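Local structure of uroporphyrinogen-III C-methyltransferase (Pseudomonas denitrificans, 1S4D) at residues 10-21 against 116-126. The protein catalyses the two successive S-adenosyl-L-methionine-dependent methylations, at C-2 and C-7, that turn uroporphyrinogen III into precorrin-2 on the way to cobalamin and siroheme. Sequence-based numbering, arbitrary orientation.
Sequences PALEKGSVWLVG and LVEHQVPFRIV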
loop_
_atom_site.group_PDB
_atom_site.type_symbol
_atom_site.label_atom_id
_atom_site.label_comp_id
_atom_site.label_asym_id
_atom_site.label_seq_id
_atom_site.Cartn_x
_atom_site.Cartn_y
_atom_site.Cartn_z
ATOM N N PRO B 10 1.448 17.985 -11.707
ATOM C CA PRO B 10 2.747 18.179 -12.361
ATOM C C PRO B 10 2.750 17.518 -13.721
ATOM O O PRO B 10 2.213 16.435 -13.886
ATOM C CB PRO B 10 3.724 17.456 -11.437
ATOM C CG PRO B 10 2.983 17.185 -10.193
ATOM C CD PRO B 10 1.547 17.103 -10.529
ATOM N N ALA B 11 3.329 18.192 -14.698
ATOM C CA ALA B 11 3.536 17.620 -16.022
ATOM C C ALA B 11 4.555 16.493 -15.949
ATOM O O ALA B 11 5.483 16.567 -15.165
ATOM C CB ALA B 11 4.042 18.686 -16.956
ATOM N N LEU B 12 4.386 15.454 -16.760
ATOM C CA LEU B 12 5.486 14.528 -17.011
ATOM C C LEU B 12 6.399 15.131 -18.089
ATOM O O LEU B 12 6.087 15.140 -19.269
ATOM C CB LEU B 12 4.976 13.126 -17.344
ATOM C CG LEU B 12 5.850 12.098 -18.063
ATOM C CD1 LEU B 12 7.212 11.826 -17.378
ATOM C CD2 LEU B 12 5.024 10.818 -18.278
ATOM N N GLU B 13 7.526 15.656 -17.626
ATOM C CA GLU B 13 8.444 16.488 -18.397
ATOM C C GLU B 13 9.327 15.727 -19.369
ATOM O O GLU B 13 9.794 14.642 -19.061
ATOM C CB GLU B 13 9.367 17.207 -17.420
ATOM C CG GLU B 13 9.430 18.696 -17.637
ATOM C CD GLU B 13 8.545 19.418 -16.670
ATOM O OE1 GLU B 13 7.565 20.057 -17.118
ATOM O OE2 GLU B 13 8.831 19.323 -15.457
ATOM N N LYS B 14 9.599 16.329 -20.522
ATOM C CA LYS B 14 10.524 15.762 -21.498
ATOM C C LYS B 14 11.846 15.385 -20.831
ATOM O O LYS B 14 12.415 16.168 -20.067
ATOM C CB LYS B 14 10.765 16.739 -22.649
ATOM C CG LYS B 14 9.582 16.887 -23.640
ATOM C CD LYS B 14 10.039 17.581 -24.921
ATOM C CE LYS B 14 8.871 18.188 -25.674
ATOM N NZ LYS B 14 8.834 17.780 -27.122
ATOM N N GLY B 15 12.309 14.168 -21.082
ATOM C CA GLY B 15 13.594 13.745 -20.566
ATOM C C GLY B 15 13.595 13.319 -19.113
ATOM O O GLY B 15 14.656 13.276 -18.478
ATOM N N SER B 16 12.421 13.001 -18.572
ATOM C CA SER B 16 12.363 12.451 -17.232
ATOM C C SER B 16 11.585 11.143 -17.191
ATOM O O SER B 16 10.881 10.800 -18.133
ATOM C CB SER B 16 11.845 13.482 -16.224
ATOM O OG SER B 16 10.517 13.837 -16.502
ATOM N N VAL B 17 11.750 10.398 -16.107
ATOM C CA VAL B 17 11.046 9.137 -15.944
ATOM C C VAL B 17 10.162 9.154 -14.682
ATOM O O VAL B 17 10.629 9.494 -13.578
ATOM C CB VAL B 17 12.035 7.952 -15.898
ATOM C CG1 VAL B 17 11.286 6.640 -15.765
ATOM C CG2 VAL B 17 12.983 7.957 -17.137
ATOM N N TRP B 18 8.884 8.826 -14.853
ATOM C CA TRP B 18 8.045 8.525 -13.709
ATOM C C TRP B 18 7.947 6.998 -13.512
ATOM O O TRP B 18 7.631 6.246 -14.458
ATOM C CB TRP B 18 6.666 9.135 -13.893
ATOM C CG TRP B 18 6.638 10.627 -13.873
ATOM C CD1 TRP B 18 7.696 11.482 -14.064
ATOM C CD2 TRP B 18 5.505 11.457 -13.615
ATOM N NE1 TRP B 18 7.284 12.789 -13.953
ATOM C CE2 TRP B 18 5.944 12.806 -13.680
ATOM C CE3 TRP B 18 4.156 11.203 -13.323
ATOM C CZ2 TRP B 18 5.092 13.887 -13.473
ATOM C CZ3 TRP B 18 3.304 12.284 -13.133
ATOM C CH2 TRP B 18 3.782 13.611 -13.213
ATOM N N LEU B 19 8.252 6.548 -12.296
ATOM C CA LEU B 19 7.945 5.188 -11.863
ATOM C C LEU B 19 6.550 5.246 -11.228
ATOM O O LEU B 19 6.364 5.862 -10.184
ATOM C CB LEU B 19 8.992 4.702 -10.868
ATOM C CG LEU B 19 10.410 4.421 -11.415
ATOM C CD1 LEU B 19 11.018 5.633 -11.997
ATOM C CD2 LEU B 19 11.334 3.955 -10.333
ATOM N N VAL B 20 5.575 4.628 -11.891
ATOM C CA VAL B 20 4.159 4.762 -11.572
ATOM C C VAL B 20 3.552 3.389 -11.277
ATOM O O VAL B 20 3.718 2.420 -12.075
ATOM C CB VAL B 20 3.387 5.366 -12.770
ATOM C CG1 VAL B 20 1.921 5.483 -12.464
ATOM C CG2 VAL B 20 3.948 6.722 -13.164
ATOM N N GLY B 21 2.859 3.303 -10.133
ATOM C CA GLY B 21 2.138 2.099 -9.774
ATOM C C GLY B 21 0.858 2.049 -10.587
ATOM O O GLY B 21 0.145 3.046 -10.663
ATOM N N LEU B 116 18.441 5.429 -12.660
ATOM C CA LEU B 116 18.115 6.774 -13.146
ATOM C C LEU B 116 19.088 7.847 -12.566
ATOM O O LEU B 116 19.697 8.613 -13.316
ATOM C CB LEU B 116 16.645 7.106 -12.883
ATOM C CG LEU B 116 15.544 6.783 -13.925
ATOM C CD1 LEU B 116 16.011 6.087 -15.202
ATOM C CD2 LEU B 116 14.381 6.015 -13.325
ATOM N N VAL B 117 19.270 7.862 -11.247
ATOM C CA VAL B 117 20.159 8.821 -10.614
ATOM C C VAL B 117 21.610 8.741 -11.143
ATOM O O VAL B 117 22.189 9.756 -11.545
ATOM C CB VAL B 117 20.116 8.699 -9.084
ATOM C CG1 VAL B 117 21.214 9.534 -8.460
ATOM C CG2 VAL B 117 18.758 9.135 -8.572
ATOM N N GLU B 118 22.166 7.530 -11.156
ATOM C CA GLU B 118 23.495 7.242 -11.684
ATOM C C GLU B 118 23.745 7.890 -13.057
ATOM O O GLU B 118 24.848 8.361 -13.336
ATOM C CB GLU B 118 23.657 5.712 -11.748
ATOM C CG GLU B 118 24.885 5.126 -12.448
ATOM C CD GLU B 118 24.709 3.630 -12.704
ATOM O OE1 GLU B 118 23.873 2.990 -12.014
ATOM O OE2 GLU B 118 25.378 3.075 -13.605
ATOM N N HIS B 119 22.719 7.924 -13.900
ATOM C CA HIS B 119 22.861 8.434 -15.263
ATOM C C HIS B 119 22.255 9.820 -15.428
ATOM O O HIS B 119 21.996 10.253 -16.560
ATOM C CB HIS B 119 22.240 7.473 -16.276
ATOM C CG HIS B 119 22.791 6.084 -16.215
ATOM N ND1 HIS B 119 23.761 5.629 -17.085
ATOM C CD2 HIS B 119 22.501 5.045 -15.397
ATOM C CE1 HIS B 119 24.052 4.373 -16.801
ATOM N NE2 HIS B 119 23.298 3.992 -15.782
ATOM N N GLN B 120 22.027 10.503 -14.299
ATOM C CA GLN B 120 21.621 11.925 -14.287
ATOM C C GLN B 120 20.215 12.166 -14.878
ATOM O O GLN B 120 19.949 13.211 -15.477
ATOM C CB GLN B 120 22.660 12.811 -14.995
ATOM C CG GLN B 120 24.076 12.672 -14.487
ATOM C CD GLN B 120 24.295 13.479 -13.248
ATOM O OE1 GLN B 120 24.067 12.988 -12.146
ATOM N NE2 GLN B 120 24.723 14.728 -13.413
ATOM N N VAL B 121 19.308 11.210 -14.708
ATOM C CA VAL B 121 17.956 11.377 -15.234
ATOM C C VAL B 121 16.997 11.699 -14.084
ATOM O O VAL B 121 16.915 10.931 -13.131
ATOM C CB VAL B 121 17.511 10.113 -16.000
ATOM C CG1 VAL B 121 16.064 10.202 -16.427
ATOM C CG2 VAL B 121 18.398 9.884 -17.202
ATOM N N PRO B 122 16.277 12.822 -14.135
ATOM C CA PRO B 122 15.317 13.132 -13.060
ATOM C C PRO B 122 14.134 12.184 -13.117
ATOM O O PRO B 122 13.811 11.658 -14.199
ATOM C CB PRO B 122 14.877 14.568 -13.359
ATOM C CG PRO B 122 15.130 14.764 -14.809
ATOM C CD PRO B 122 16.281 13.850 -15.192
ATOM N N PHE B 123 13.507 11.955 -11.962
ATOM C CA PHE B 123 12.374 11.039 -11.861
ATOM C C PHE B 123 11.450 11.491 -10.774
ATOM O O PHE B 123 11.840 12.250 -9.890
ATOM C CB PHE B 123 12.835 9.610 -11.553
ATOM C CG PHE B 123 13.477 9.467 -10.212
ATOM C CD1 PHE B 123 12.760 9.003 -9.134
ATOM C CD2 PHE B 123 14.813 9.801 -10.035
ATOM C CE1 PHE B 123 13.352 8.885 -7.891
ATOM C CE2 PHE B 123 15.419 9.689 -8.793
ATOM C CZ PHE B 123 14.686 9.238 -7.715
ATOM N N ARG B 124 10.218 10.999 -10.845
ATOM C CA ARG B 124 9.236 11.138 -9.785
ATOM C C ARG B 124 8.787 9.712 -9.429
ATOM O O ARG B 124 8.831 8.832 -10.301
ATOM C CB ARG B 124 8.041 11.949 -10.301
ATOM C CG ARG B 124 6.769 11.778 -9.463
ATOM C CD ARG B 124 5.623 12.677 -9.857
ATOM N NE ARG B 124 5.926 14.090 -9.634
ATOM C CZ ARG B 124 5.333 14.874 -8.749
ATOM N NH1 ARG B 124 4.382 14.401 -7.947
ATOM N NH2 ARG B 124 5.702 16.147 -8.665
ATOM N N ILE B 125 8.362 9.489 -8.179
ATOM C CA ILE B 125 7.650 8.258 -7.811
ATOM C C ILE B 125 6.166 8.530 -7.600
ATOM O O ILE B 125 5.780 9.473 -6.913
ATOM C CB ILE B 125 8.241 7.618 -6.530
ATOM C CG1 ILE B 125 9.746 7.349 -6.686
ATOM C CG2 ILE B 125 7.473 6.331 -6.140
ATOM C CD1 ILE B 125 10.101 6.253 -7.693
ATOM N N VAL B 126 5.338 7.692 -8.193
ATOM C CA VAL B 126 3.922 7.776 -8.014
ATOM C C VAL B 126 3.462 6.475 -7.405
ATOM O O VAL B 126 3.375 5.447 -8.078
ATOM C CB VAL B 126 3.216 7.994 -9.351
ATOM C CG1 VAL B 126 1.671 7.968 -9.167
ATOM C CG2 VAL B 126 3.680 9.283 -9.974
#
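Strands 16-21 and 123-126 pair in parallel at one edge of the five-stranded parallel sheet of this tetrapyrrole methylase. Backbone hydrogen bonds run from Val17 N to Pro122 O, from Leu19 N to Arg124 O, from Val126 N to Leu19 O (2.9 Å) and from Gly21 N to Val126 O. On one face of the sheet, Arg124 lies along Trp18. CG of Arg124 is anti to the backbone N (chi1 161°), which carries the chain over the indole. Arg124 CD sits 3.7 Å from the centroid of the Trp18 six-membered ring, a CH-pi contact over the face. Leu12 CB covers the opposite face. The chain of Arg124 then bends at chi3, and Pro10 CG packs on the guanidinium face, 3.3 Å from Arg124 NH2. With an alanine at Trp18, the indole between Leu12 and Arg124 would be lost, which would probably open a gap there and leave the aliphatic chain of Arg124 without the ring it lies on. On the other face, Leu116 CD2 meets Leu19 CD1 at 3.6 Å and also touches Val17, joining helix 109-118 to the sheet. Trp257 of the second subunit packs on Arg124 and Ile125. Between Trp18 and Arg124 the contact is therefore mostly apolar, with any cation-pi attraction weak at most.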